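Local structure of glucose dehydrogenase (Serratia sp. FS14, 7CDY) at residues N173-Q178 with P183-Y188; Q6-L11 with R36-D41; A271-Q276 with A280-L285; S74-L79 with T164-V169. The protein belongs to the glucose/sorbosone dehydrogenase family and folds as a beta-propeller that carries a bound calcium ion. All blocks are in the same frame, centred on the assembly; numbering follows the deposited sequence.

Contact 1: N173-Q178 with P183-Y188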
loop_
_atom_site.group_PDB
_atom_site.type_symbol
_atom_site.label_atom_id
_atom_site.label_comp_id
_atom_site.label_asym_id
_atom_site.label_seq_id
_atom_site.Cartn_x
_atom_site.Cartn_y
_atom_site.Cartn_z
ATOM N N ASN A 173 -12.808 10.924 -14.000
ATOM C CA ASN A 173 -11.885 9.807 -14.151
ATOM C C ASN A 173 -11.637 9.564 -15.643
ATOM O O ASN A 173 -12.519 9.797 -16.478
ATOM C CB ASN A 173 -12.456 8.550 -13.491
ATOM C CG ASN A 173 -11.942 8.330 -12.077
ATOM O OD1 ASN A 173 -11.385 9.228 -11.449
ATOM N ND2 ASN A 173 -12.152 7.119 -11.572
ATOM N N PRO A 174 -10.449 9.075 -16.003
ATOM C CA PRO A 174 -10.021 9.134 -17.417
ATOM C C PRO A 174 -10.845 8.288 -18.359
ATOM O O PRO A 174 -10.931 8.627 -19.551
ATOM C CB PRO A 174 -8.560 8.661 -17.366
ATOM C CG PRO A 174 -8.448 7.900 -16.060
ATOM C CD PRO A 174 -9.363 8.620 -15.114
ATOM N N TRP A 175 -11.439 7.198 -17.890
ATOM C CA TRP A 175 -12.135 6.253 -18.748
ATOM C C TRP A 175 -13.657 6.362 -18.666
ATOM O O TRP A 175 -14.353 5.533 -19.261
ATOM C CB TRP A 175 -11.692 4.819 -18.437
ATOM C CG TRP A 175 -10.296 4.467 -18.880
ATOM C CD1 TRP A 175 -9.454 5.217 -19.657
ATOM C CD2 TRP A 175 -9.597 3.258 -18.575
ATOM N NE1 TRP A 175 -8.259 4.540 -19.839
ATOM C CE2 TRP A 175 -8.333 3.332 -19.197
ATOM C CE3 TRP A 175 -9.922 2.113 -17.845
ATOM C CZ2 TRP A 175 -7.390 2.308 -19.092
ATOM C CZ3 TRP A 175 -8.995 1.096 -17.755
ATOM C CH2 TRP A 175 -7.740 1.201 -18.370
ATOM N N VAL A 176 -14.186 7.360 -17.947
ATOM C CA VAL A 176 -15.636 7.521 -17.838
ATOM C C VAL A 176 -16.259 7.657 -19.223
ATOM O O VAL A 176 -15.767 8.405 -20.080
ATOM C CB VAL A 176 -15.969 8.723 -16.941
ATOM C CG1 VAL A 176 -17.450 9.112 -17.077
ATOM C CG2 VAL A 176 -15.638 8.410 -15.488
ATOM N N GLY A 177 -17.342 6.911 -19.454
ATOM C CA GLY A 177 -18.052 6.975 -20.710
ATOM C C GLY A 177 -17.423 6.231 -21.870
ATOM O O GLY A 177 -17.965 6.294 -22.981
ATOM N N GLN A 178 -16.305 5.530 -21.664
ATOM C CA GLN A 178 -15.583 4.866 -22.748
ATOM C C GLN A 178 -15.889 3.373 -22.742
ATOM O O GLN A 178 -15.673 2.691 -21.734
ATOM C CB GLN A 178 -14.080 5.125 -22.636
ATOM C CG GLN A 178 -13.737 6.604 -22.722
ATOM C CD GLN A 178 -12.251 6.900 -22.688
ATOM O OE1 GLN A 178 -11.422 5.998 -22.560
ATOM N NE2 GLN A 178 -11.906 8.174 -22.806
ATOM N N PRO A 183 -14.747 2.361 -15.323
ATOM C CA PRO A 183 -14.620 3.798 -15.049
ATOM C C PRO A 183 -13.950 4.121 -13.720
ATOM O O PRO A 183 -13.564 5.277 -13.511
ATOM C CB PRO A 183 -16.076 4.285 -15.083
ATOM C CG PRO A 183 -16.867 3.099 -14.671
ATOM C CD PRO A 183 -16.155 1.916 -15.303
ATOM N N GLU A 184 -13.768 3.131 -12.842
ATOM C CA GLU A 184 -13.055 3.342 -11.582
ATOM C C GLU A 184 -11.558 3.577 -11.772
ATOM O O GLU A 184 -10.901 4.065 -10.845
ATOM C CB GLU A 184 -13.231 2.106 -10.696
ATOM C CG GLU A 184 -14.667 1.786 -10.305
ATOM C CD GLU A 184 -15.398 0.872 -11.283
ATOM O OE1 GLU A 184 -16.525 0.453 -10.929
ATOM O OE2 GLU A 184 -14.871 0.575 -12.388
ATOM N N VAL A 185 -11.005 3.272 -12.945
ATOM C CA VAL A 185 -9.556 3.163 -13.107
ATOM C C VAL A 185 -8.919 4.536 -13.244
ATOM O O VAL A 185 -9.388 5.396 -14.006
ATOM C CB VAL A 185 -9.228 2.292 -14.330
ATOM C CG1 VAL A 185 -7.740 2.399 -14.703
ATOM C CG2 VAL A 185 -9.625 0.858 -14.075
ATOM N N TRP A 186 -7.803 4.732 -12.543
ATOM C CA TRP A 186 -6.923 5.876 -12.718
ATOM C C TRP A 186 -5.783 5.551 -13.671
ATOM O O TRP A 186 -5.572 6.263 -14.655
ATOM C CB TRP A 186 -6.369 6.318 -11.352
ATOM C CG TRP A 186 -5.447 7.505 -11.385
ATOM C CD1 TRP A 186 -4.075 7.486 -11.356
ATOM C CD2 TRP A 186 -5.826 8.881 -11.437
ATOM N NE1 TRP A 186 -3.585 8.764 -11.393
ATOM C CE2 TRP A 186 -4.639 9.642 -11.434
ATOM C CE3 TRP A 186 -7.056 9.544 -11.490
ATOM C CZ2 TRP A 186 -4.650 11.037 -11.478
ATOM C CZ3 TRP A 186 -7.064 10.933 -11.530
ATOM C CH2 TRP A 186 -5.869 11.661 -11.521
ATOM N N SER A 187 -5.032 4.479 -13.398
ATOM C CA SER A 187 -3.935 4.036 -14.252
ATOM C C SER A 187 -3.910 2.516 -14.284
ATOM O O SER A 187 -4.509 1.844 -13.440
ATOM C CB SER A 187 -2.588 4.595 -13.785
ATOM O OG SER A 187 -2.336 4.244 -12.426
ATOM N N TYR A 188 -3.198 1.971 -15.270
ATOM C CA TYR A 188 -3.206 0.532 -15.492
ATOM C C TYR A 188 -1.793 0.041 -15.782
ATOM O O TYR A 188 -0.838 0.817 -15.795
ATOM C CB TYR A 188 -4.248 0.136 -16.547
ATOM C CG TYR A 188 -3.966 0.498 -17.988
ATOM C CD1 TYR A 188 -3.950 1.820 -18.417
ATOM C CD2 TYR A 188 -3.780 -0.498 -18.929
ATOM C CE1 TYR A 188 -3.720 2.133 -19.755
ATOM C CE2 TYR A 188 -3.562 -0.196 -20.264
ATOM C CZ TYR A 188 -3.538 1.115 -20.658
ATOM O OH TYR A 188 -3.309 1.412 -21.990
HETATM O O HOH W 1 -11.607 5.972 -15.376
#

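Contact 2: Q6-L11 with R36-D41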
loop_
_atom_site.group_PDB
_atom_site.type_symbol
_atom_site.label_atom_id
_atom_site.label_comp_id
_atom_site.label_asym_id
_atom_site.label_seq_id
_atom_site.Cartn_x
_atom_site.Cartn_y
_atom_site.Cartn_z
ATOM N N GLN A 6 11.740 -0.502 20.021
ATOM C CA GLN A 6 10.689 -1.489 19.816
ATOM C C GLN A 6 9.535 -1.146 20.746
ATOM O O GLN A 6 9.677 -1.206 21.971
ATOM C CB GLN A 6 11.219 -2.892 20.091
ATOM C CG GLN A 6 10.155 -3.963 19.918
ATOM C CD GLN A 6 10.707 -5.355 20.069
ATOM O OE1 GLN A 6 11.552 -5.788 19.287
ATOM N NE2 GLN A 6 10.237 -6.068 21.077
ATOM N N LEU A 7 8.393 -0.772 20.173
ATOM C CA LEU A 7 7.239 -0.369 20.966
ATOM C C LEU A 7 6.302 -1.519 21.284
ATOM O O LEU A 7 5.577 -1.451 22.284
ATOM C CB LEU A 7 6.442 0.712 20.231
ATOM C CG LEU A 7 7.203 1.968 19.811
ATOM C CD1 LEU A 7 6.268 2.935 19.104
ATOM C CD2 LEU A 7 7.854 2.624 21.025
ATOM N N GLN A 8 6.281 -2.560 20.456
ATOM C CA GLN A 8 5.342 -3.653 20.638
ATOM C C GLN A 8 5.862 -4.865 19.882
ATOM O O GLN A 8 6.467 -4.719 18.817
ATOM C CB GLN A 8 3.948 -3.271 20.116
ATOM C CG GLN A 8 2.884 -4.331 20.343
ATOM C CD GLN A 8 2.643 -4.595 21.815
ATOM O OE1 GLN A 8 2.434 -3.674 22.590
ATOM N NE2 GLN A 8 2.672 -5.864 22.200
ATOM N N ASP A 9 5.617 -6.048 20.433
ATOM C CA ASP A 9 5.912 -7.310 19.766
ATOM C C ASP A 9 4.655 -8.173 19.712
ATOM O O ASP A 9 3.559 -7.706 20.046
ATOM C CB ASP A 9 7.059 -8.045 20.474
ATOM C CG ASP A 9 6.703 -8.470 21.898
ATOM O OD1 ASP A 9 5.651 -8.062 22.428
ATOM O OD2 ASP A 9 7.491 -9.228 22.491
ATOM N N GLY A 10 4.797 -9.423 19.283
ATOM C CA GLY A 10 3.671 -10.342 19.288
ATOM C C GLY A 10 2.561 -10.013 18.314
ATOM O O GLY A 10 1.408 -10.386 18.551
ATOM N N LEU A 11 2.870 -9.319 17.223
ATOM C CA LEU A 11 1.883 -9.025 16.191
ATOM C C LEU A 11 2.072 -10.049 15.085
ATOM O O LEU A 11 3.172 -10.173 14.547
ATOM C CB LEU A 11 2.106 -7.624 15.632
ATOM C CG LEU A 11 1.851 -6.474 16.603
ATOM C CD1 LEU A 11 2.573 -5.227 16.141
ATOM C CD2 LEU A 11 0.347 -6.224 16.753
ATOM N N ARG A 36 -6.172 -4.003 15.732
ATOM C CA ARG A 36 -5.782 -3.674 17.095
ATOM C C ARG A 36 -5.567 -2.173 17.212
ATOM O O ARG A 36 -5.325 -1.479 16.222
ATOM C CB ARG A 36 -4.473 -4.385 17.502
ATOM C CG ARG A 36 -4.294 -5.803 16.955
ATOM C CD ARG A 36 -5.280 -6.773 17.598
ATOM N NE ARG A 36 -4.947 -7.042 18.994
ATOM C CZ ARG A 36 -4.231 -8.084 19.406
ATOM N NH1 ARG A 36 -3.769 -8.964 18.528
ATOM N NH2 ARG A 36 -3.977 -8.244 20.698
ATOM N N LEU A 37 -5.641 -1.672 18.443
ATOM C CA LEU A 37 -5.282 -0.294 18.757
ATOM C C LEU A 37 -4.124 -0.325 19.745
ATOM O O LEU A 37 -4.235 -0.940 20.811
ATOM C CB LEU A 37 -6.468 0.466 19.355
ATOM C CG LEU A 37 -6.218 1.924 19.769
ATOM C CD1 LEU A 37 -5.824 2.799 18.596
ATOM C CD2 LEU A 37 -7.453 2.501 20.449
ATOM N N TRP A 38 -3.022 0.333 19.398
ATOM C CA TRP A 38 -1.868 0.449 20.283
ATOM C C TRP A 38 -1.779 1.885 20.778
ATOM O O TRP A 38 -1.924 2.828 19.997
ATOM C CB TRP A 38 -0.568 0.063 19.575
ATOM C CG TRP A 38 0.637 0.110 20.486
ATOM C CD1 TRP A 38 1.122 -0.912 21.252
ATOM C CD2 TRP A 38 1.478 1.246 20.747
ATOM N NE1 TRP A 38 2.220 -0.484 21.964
ATOM C CE2 TRP A 38 2.462 0.832 21.666
ATOM C CE3 TRP A 38 1.497 2.567 20.284
ATOM C CZ2 TRP A 38 3.451 1.697 22.142
ATOM C CZ3 TRP A 38 2.487 3.423 20.756
ATOM C CH2 TRP A 38 3.451 2.980 21.672
ATOM N N GLN A 39 -1.548 2.051 22.080
ATOM C CA GLN A 39 -1.305 3.371 22.634
ATOM C C GLN A 39 -0.187 3.275 23.663
ATOM O O GLN A 39 -0.028 2.250 24.334
ATOM C CB GLN A 39 -2.579 3.957 23.243
ATOM C CG GLN A 39 -2.599 5.473 23.300
ATOM C CD GLN A 39 -2.130 5.992 24.645
ATOM O OE1 GLN A 39 -2.040 5.235 25.614
ATOM N NE2 GLN A 39 -1.842 7.284 24.714
ATOM N N GLN A 40 0.593 4.353 23.765
ATOM C CA GLN A 40 1.831 4.296 24.538
ATOM C C GLN A 40 1.573 3.951 26.002
ATOM O O GLN A 40 2.336 3.195 26.612
ATOM C CB GLN A 40 2.603 5.609 24.409
ATOM C CG GLN A 40 4.032 5.498 24.895
ATOM C CD GLN A 40 4.709 6.836 25.077
ATOM O OE1 GLN A 40 5.699 6.947 25.800
ATOM N NE2 GLN A 40 4.186 7.862 24.413
ATOM N N ASP A 41 0.510 4.486 26.589
ATOM C CA ASP A 41 0.224 4.156 27.982
ATOM C C ASP A 41 -0.582 2.874 28.136
ATOM O O ASP A 41 -0.401 2.156 29.127
ATOM C CB ASP A 41 -0.486 5.322 28.680
ATOM C CG ASP A 41 0.355 6.583 28.701
ATOM O OD1 ASP A 41 1.575 6.479 28.945
ATOM O OD2 ASP A 41 -0.206 7.675 28.474
HETATM O O HOH W 2 -1.508 -11.178 18.059
#

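Contact 3: A271-Q276 with A280-L285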
loop_
_atom_site.group_PDB
_atom_site.type_symbol
_atom_site.label_atom_id
_atom_site.label_comp_id
_atom_site.label_asym_id
_atom_site.label_seq_id
_atom_site.Cartn_x
_atom_site.Cartn_y
_atom_site.Cartn_z
ATOM N N ALA A 271 6.520 6.346 2.857
ATOM C CA ALA A 271 6.173 7.571 3.569
ATOM C C ALA A 271 7.150 8.675 3.201
ATOM O O ALA A 271 8.364 8.460 3.220
ATOM C CB ALA A 271 6.201 7.360 5.086
ATOM N N PHE A 272 6.624 9.858 2.892
ATOM C CA PHE A 272 7.427 11.062 2.720
ATOM C C PHE A 272 7.650 11.718 4.078
ATOM O O PHE A 272 6.720 11.827 4.885
ATOM C CB PHE A 272 6.690 12.058 1.828
ATOM C CG PHE A 272 6.472 11.586 0.413
ATOM C CD1 PHE A 272 7.428 11.817 -0.571
ATOM C CD2 PHE A 272 5.287 10.945 0.052
ATOM C CE1 PHE A 272 7.210 11.405 -1.877
ATOM C CE2 PHE A 272 5.076 10.523 -1.244
ATOM C CZ PHE A 272 6.030 10.756 -2.210
ATOM N N TYR A 273 8.880 12.160 4.341
ATOM C CA TYR A 273 9.196 12.787 5.623
ATOM C C TYR A 273 9.077 14.304 5.487
ATOM O O TYR A 273 9.878 14.938 4.797
ATOM C CB TYR A 273 10.566 12.371 6.159
ATOM C CG TYR A 273 10.759 12.853 7.580
ATOM C CD1 TYR A 273 10.334 12.081 8.658
ATOM C CD2 TYR A 273 11.317 14.105 7.843
ATOM C CE1 TYR A 273 10.482 12.528 9.966
ATOM C CE2 TYR A 273 11.472 14.561 9.154
ATOM C CZ TYR A 273 11.050 13.769 10.204
ATOM O OH TYR A 273 11.203 14.212 11.502
ATOM N N ASP A 274 8.074 14.876 6.158
ATOM C CA ASP A 274 7.823 16.314 6.169
ATOM C C ASP A 274 7.777 16.851 7.597
ATOM O O ASP A 274 7.119 17.859 7.873
ATOM C CB ASP A 274 6.530 16.636 5.412
ATOM C CG ASP A 274 6.368 18.122 5.103
ATOM O OD1 ASP A 274 7.383 18.838 4.966
ATOM O OD2 ASP A 274 5.204 18.568 4.992
ATOM N N GLY A 275 8.463 16.177 8.522
ATOM C CA GLY A 275 8.495 16.602 9.905
ATOM C C GLY A 275 9.569 17.643 10.162
ATOM O O GLY A 275 10.335 18.026 9.281
ATOM N N GLN A 276 9.612 18.111 11.412
ATOM C CA GLN A 276 10.629 19.059 11.842
ATOM C C GLN A 276 11.663 18.457 12.778
ATOM O O GLN A 276 12.720 19.063 12.976
ATOM C CB GLN A 276 9.984 20.270 12.537
ATOM C CG GLN A 276 9.344 21.283 11.595
ATOM C CD GLN A 276 10.228 21.641 10.414
ATOM O OE1 GLN A 276 11.403 21.970 10.578
ATOM N NE2 GLN A 276 9.661 21.583 9.214
ATOM N N ALA A 280 17.373 16.715 8.563
ATOM C CA ALA A 280 18.135 16.048 7.514
ATOM C C ALA A 280 17.279 15.080 6.712
ATOM O O ALA A 280 17.626 14.757 5.571
ATOM C CB ALA A 280 19.325 15.303 8.118
ATOM N N TRP A 281 16.173 14.614 7.281
ATOM C CA TRP A 281 15.295 13.678 6.599
ATOM C C TRP A 281 14.223 14.364 5.768
ATOM O O TRP A 281 13.516 13.681 5.020
ATOM C CB TRP A 281 14.625 12.753 7.618
ATOM C CG TRP A 281 15.465 11.594 8.051
ATOM C CD1 TRP A 281 16.728 11.285 7.637
ATOM C CD2 TRP A 281 15.084 10.573 8.978
ATOM N NE1 TRP A 281 17.157 10.131 8.252
ATOM C CE2 TRP A 281 16.166 9.677 9.083
ATOM C CE3 TRP A 281 13.932 10.331 9.733
ATOM C CZ2 TRP A 281 16.126 8.554 9.909
ATOM C CZ3 TRP A 281 13.897 9.218 10.553
ATOM C CH2 TRP A 281 14.985 8.345 10.633
ATOM N N ARG A 282 14.072 15.683 5.881
ATOM C CA ARG A 282 13.052 16.371 5.105
ATOM C C ARG A 282 13.339 16.213 3.617
ATOM O O ARG A 282 14.497 16.192 3.190
ATOM C CB ARG A 282 12.990 17.851 5.494
ATOM C CG ARG A 282 12.511 18.073 6.931
ATOM C CD ARG A 282 12.379 19.558 7.283
ATOM N NE ARG A 282 11.705 20.321 6.238
ATOM C CZ ARG A 282 10.395 20.297 6.018
ATOM N NH1 ARG A 282 9.607 19.552 6.780
ATOM N NH2 ARG A 282 9.873 21.020 5.034
ATOM N N HIS A 283 12.270 16.055 2.836
ATOM C CA HIS A 283 12.360 15.836 1.394
ATOM C C HIS A 283 12.958 14.474 1.038
ATOM O O HIS A 283 13.515 14.295 -0.044
ATOM C CB HIS A 283 13.043 16.999 0.662
ATOM C CG HIS A 283 12.301 18.293 0.806
ATOM N ND1 HIS A 283 11.124 18.552 0.137
ATOM C CD2 HIS A 283 12.545 19.379 1.578
ATOM C CE1 HIS A 283 10.686 19.752 0.474
ATOM N NE2 HIS A 283 11.530 20.275 1.345
ATOM N N SER A 284 12.828 13.510 1.943
ATOM C CA SER A 284 13.170 12.122 1.681
ATOM C C SER A 284 11.900 11.280 1.620
ATOM O O SER A 284 10.877 11.617 2.226
ATOM C CB SER A 284 14.107 11.564 2.758
ATOM O OG SER A 284 15.428 12.060 2.595
ATOM N N LEU A 285 11.996 10.168 0.892
ATOM C CA LEU A 285 10.937 9.175 0.768
ATOM C C LEU A 285 11.476 7.872 1.338
ATOM O O LEU A 285 12.534 7.396 0.913
ATOM C CB LEU A 285 10.565 8.999 -0.705
ATOM C CG LEU A 285 9.611 7.857 -1.040
ATOM C CD1 LEU A 285 8.298 8.057 -0.300
ATOM C CD2 LEU A 285 9.382 7.771 -2.546
#

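Contact 4: S74-L79 with T164-V169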
loop_
_atom_site.group_PDB
_atom_site.type_symbol
_atom_site.label_atom_id
_atom_site.label_comp_id
_atom_site.label_asym_id
_atom_site.label_seq_id
_atom_site.Cartn_x
_atom_site.Cartn_y
_atom_site.Cartn_z
ATOM N N SER A 74 -15.698 12.163 12.263
ATOM C CA SER A 74 -16.550 11.061 11.810
ATOM C C SER A 74 -16.206 9.716 12.440
ATOM O O SER A 74 -17.047 8.811 12.430
ATOM C CB SER A 74 -16.365 10.836 10.299
ATOM O OG SER A 74 -14.993 10.490 10.035
ATOM N N ARG A 75 -14.987 9.570 12.955
ATOM C CA ARG A 75 -14.449 8.293 13.418
ATOM C C ARG A 75 -14.509 7.207 12.347
ATOM O O ARG A 75 -14.466 6.013 12.653
ATOM C CB ARG A 75 -15.058 7.849 14.754
ATOM C CG ARG A 75 -14.806 8.881 15.852
ATOM C CD ARG A 75 -15.244 8.410 17.233
ATOM N NE ARG A 75 -14.513 7.222 17.689
ATOM C CZ ARG A 75 -13.291 7.224 18.210
ATOM N NH1 ARG A 75 -12.598 8.350 18.339
ATOM N NH2 ARG A 75 -12.761 6.070 18.599
ATOM N N ARG A 76 -14.572 7.594 11.077
ATOM C CA ARG A 76 -14.669 6.621 9.999
ATOM C C ARG A 76 -13.308 5.986 9.717
ATOM O O ARG A 76 -12.291 6.677 9.649
ATOM C CB ARG A 76 -15.193 7.313 8.738
ATOM C CG ARG A 76 -15.301 6.385 7.548
ATOM C CD ARG A 76 -15.981 7.058 6.368
ATOM N NE ARG A 76 -17.378 7.370 6.646
ATOM C CZ ARG A 76 -18.197 7.933 5.769
ATOM N NH1 ARG A 76 -17.748 8.254 4.560
ATOM N NH2 ARG A 76 -19.452 8.177 6.115
ATOM N N VAL A 77 -13.313 4.666 9.552
ATOM C CA VAL A 77 -12.101 3.889 9.304
ATOM C C VAL A 77 -12.335 3.031 8.068
ATOM O O VAL A 77 -13.266 2.218 8.038
ATOM C CB VAL A 77 -11.717 3.007 10.504
ATOM C CG1 VAL A 77 -10.467 2.190 10.169
ATOM C CG2 VAL A 77 -11.467 3.879 11.725
ATOM N N TYR A 78 -11.488 3.216 7.051
ATOM C CA TYR A 78 -11.489 2.373 5.861
ATOM C C TYR A 78 -10.556 1.183 6.057
ATOM O O TYR A 78 -9.508 1.292 6.715
ATOM C CB TYR A 78 -11.013 3.175 4.639
ATOM C CG TYR A 78 -11.959 4.283 4.219
ATOM C CD1 TYR A 78 -12.017 5.473 4.935
ATOM C CD2 TYR A 78 -12.788 4.137 3.109
ATOM C CE1 TYR A 78 -12.899 6.491 4.568
ATOM C CE2 TYR A 78 -13.669 5.154 2.729
ATOM C CZ TYR A 78 -13.703 6.322 3.460
ATOM O OH TYR A 78 -14.575 7.338 3.102
ATOM N N LEU A 79 -10.938 0.039 5.476
ATOM C CA LEU A 79 -10.102 -1.159 5.467
ATOM C C LEU A 79 -10.063 -1.726 4.063
ATOM O O LEU A 79 -11.071 -1.708 3.352
ATOM C CB LEU A 79 -10.670 -2.255 6.387
ATOM C CG LEU A 79 -10.796 -1.958 7.876
ATOM C CD1 LEU A 79 -11.564 -3.090 8.572
ATOM C CD2 LEU A 79 -9.424 -1.774 8.510
ATOM N N THR A 164 -14.683 8.426 -4.996
ATOM C CA THR A 164 -15.066 9.366 -3.949
ATOM C C THR A 164 -14.982 8.691 -2.583
ATOM O O THR A 164 -14.788 7.477 -2.464
ATOM C CB THR A 164 -16.502 9.868 -4.146
ATOM O OG1 THR A 164 -17.423 8.812 -3.839
ATOM C CG2 THR A 164 -16.731 10.378 -5.585
ATOM N N ALA A 165 -15.185 9.502 -1.540
ATOM C CA ALA A 165 -15.214 9.002 -0.168
ATOM C C ALA A 165 -16.252 7.907 0.040
ATOM O O ALA A 165 -16.118 7.105 0.977
ATOM C CB ALA A 165 -15.501 10.163 0.789
ATOM N N GLU A 166 -17.297 7.868 -0.779
ATOM C CA GLU A 166 -18.345 6.868 -0.665
ATOM C C GLU A 166 -18.191 5.733 -1.662
ATOM O O GLU A 166 -19.070 4.871 -1.745
ATOM C CB GLU A 166 -19.726 7.525 -0.831
ATOM C CG GLU A 166 -20.049 8.573 0.233
ATOM C CD GLU A 166 -20.007 8.028 1.653
ATOM O OE1 GLU A 166 -20.254 6.816 1.828
ATOM O OE2 GLU A 166 -19.756 8.832 2.576
ATOM N N GLY A 167 -17.113 5.722 -2.437
ATOM C CA GLY A 167 -16.910 4.682 -3.424
ATOM C C GLY A 167 -17.536 4.945 -4.774
ATOM O O GLY A 167 -17.542 4.043 -5.615
ATOM N N ALA A 168 -18.057 6.146 -5.015
ATOM C CA ALA A 168 -18.620 6.453 -6.318
ATOM C C ALA A 168 -17.513 6.814 -7.304
ATOM O O ALA A 168 -16.396 7.161 -6.924
ATOM C CB ALA A 168 -19.617 7.610 -6.203
ATOM N N VAL A 169 -17.843 6.744 -8.591
ATOM C CA VAL A 169 -16.908 7.111 -9.655
ATOM C C VAL A 169 -16.911 8.621 -9.858
ATOM O O VAL A 169 -17.963 9.189 -10.195
ATOM C CB VAL A 169 -17.281 6.424 -10.974
ATOM C CG1 VAL A 169 -16.344 6.882 -12.086
ATOM C CG2 VAL A 169 -17.220 4.916 -10.811
#

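Contact 1: N173-Q178 with P183-Y188
Val185 turns CG1 anti to its backbone N (chi1 168°), which lays this methyl over one face of the Trp175 indole. Trp175 has CG beside its own backbone N and anti to the carbonyl carbon (chi1 -72°), and its six-membered ring swings across to the other segment. The CH-pi contact brings CG1 of Val185 to 3.9 Å from the centroid of the Trp175 six-membered ring. Tyr188 continues the cluster: CZ2 of Trp175 lies over one face of the Tyr188 ring, 3.5 Å from Tyr188 CD1, with the ring planes at 59°.

The polar side of the contact is built on main-chain carbonyls. Asn173 ND2 gives a nearly straight hydrogen bond to Pro183 O, 3.0 Å long, and both the amide plane and the carbonyl plane contain it. A water accepts from Trp175 N and donates to Pro183 O and Val185 O, so Pro183 O is held twice. Asn173 OD1 is taken by Arg162, which fixes the flip of the amide. Pro174 CG presses on Val185 O at 3.4 Å.

Two successive turns, type I over Asn173 to Val176 and type II over Trp175 to Gln178, fold the loop that follows strand 160-163 back against strand 185-187. That strand is one outer strand of its four-stranded antiparallel sheet and pairs with 160-163 through a classic bulge, where Trp186 and Ser187 both face Leu160.

Contact 2: Q6-L11 with R36-D41
Trp38 carries the contact, meeting Leu7 and Gln8 of the facing segment. Its CG stands anti to the backbone N (chi1 -177°), and the indole extends toward these two residues. Leu7 crosses the ring at about a right angle, with its CB 3.7 Å from Trp38 CZ2 and its CD1 3.8 Å from Trp38 CH2.

Strands 3-19 and 34-39 lie in one antiparallel sheet of the beta-propeller, with strand 26-30 between them, so the side chains meet across a strand. Leu7 and Gln8 form a classic beta bulge facing Leu341, and both point toward Trp38. Leu26 of the intervening strand also touches the Trp38 side chain, and Leu44 of strand 43-44 touches both Trp38 and Gln8. Gln8 OE1 lies at the edge of the indole, 3.3 Å from Trp38 NE1, with amide and ring planes 64° apart. Gln8 NE2 is tied to Asp9 O, which steadies the amide.

Contact 3: A271-Q276 with A280-L285
Asp274 and Arg282 form a salt bridge, with Asp274 OD1 3.0 Å from Arg282 NH1. The nitrogen meets this oxygen from above the carboxylate plane, and the carboxylate and guanidinium planes are 39° apart. NH2 adds a weak bond to the same oxygen. Arg282 NH1 also donates to Gly275 O, 3.0 Å away and in the guanidinium plane. A bend at chi3 (45°) curls the arginine back to these acceptors. Gln276 NE2 lies over the rim of one guanidinium face, without bonding to it.

Tyr273 N donates to Ser284 O at 3.0 Å, and His283 N reaches Tyr273 O at 3.3 Å. They join the ends of strands 267-273 and 284-289 in an antiparallel hairpin, where Phe272 and Leu285 are a non-hydrogen-bonded pair.

On one face of the hairpin, Leu285 CD1 sits over the centre of the Phe272 ring, 3.8 Å from its centroid. On the other, Trp281 CB lies over a face of Tyr273, and the Trp281 indole turns its edge to the Tyr273 ring in a T-shaped pair with planes at 82°. Gly275 N lies over the opposite face of Tyr273. Tyr273 OH bonds to Gly328 and Phe278.

The charged pair lies at the turn, beside a carbonyl that accepts from the same arginine nitrogen, while the aromatic packing is buried. The arginine would probably favour the ionised carboxylate of Asp274.

Contact 4: S74-L79 with T164-V169
Tyr78 sets its hydroxyl against the Ala165 carbonyl. Tyr78 OH donates to Ala165 O at 2.6 Å, in the carbonyl plane and on a lone pair, and the oxygen lies at the edge of the tyrosine ring. Arg76 works alongside. Its chain is extended as far as chi2 and then bends at chi3 (-66°), which carries NH1 to Glu166 OE2 at 2.9 Å. The hydrogen bond within this salt bridge is fairly straight, with an N-H...O angle of 159°. OE2 lies in the guanidinium plane, but the carboxylate is turned 88° to it and is met from above its own plane.

Strand 76-84 belongs to one sheet of the propeller and the loop follows strand 160-163 of the next, so these two bonds tie one sheet to a loop of its neighbour. The loop is shaped by a type I turn from Thr164 to Gly167. An ST turn adds to it, with Thr164 OG1 accepting from Glu166 N at 3.2 Å. Tyr96 bonds to the other carboxylate oxygen, Glu166 OE1, and makes a cation-pi contact with Arg76.

How the contacts relate
All four contacts are partly buried and lie away from the chain centre; contacts 1, 3 and 4 also include exposed residues. Contacts 1 and 3 are local and bury the most area, around tryptophan and tyrosine rings. Contact 3 ties two paired strands of one sheet, whereas contact 1 folds a loop onto an edge strand. Contact 2 spans a single sheet by side chains, and contact 4 alone ties a strand of one sheet to a loop of the next, by a salt bridge and a tyrosine hydroxyl. Contacts 1 and 4 share the loop between strands 160-163 and 185-187 and touch through Val169. The centres of contacts 1 and 2 are about 40 Å apart.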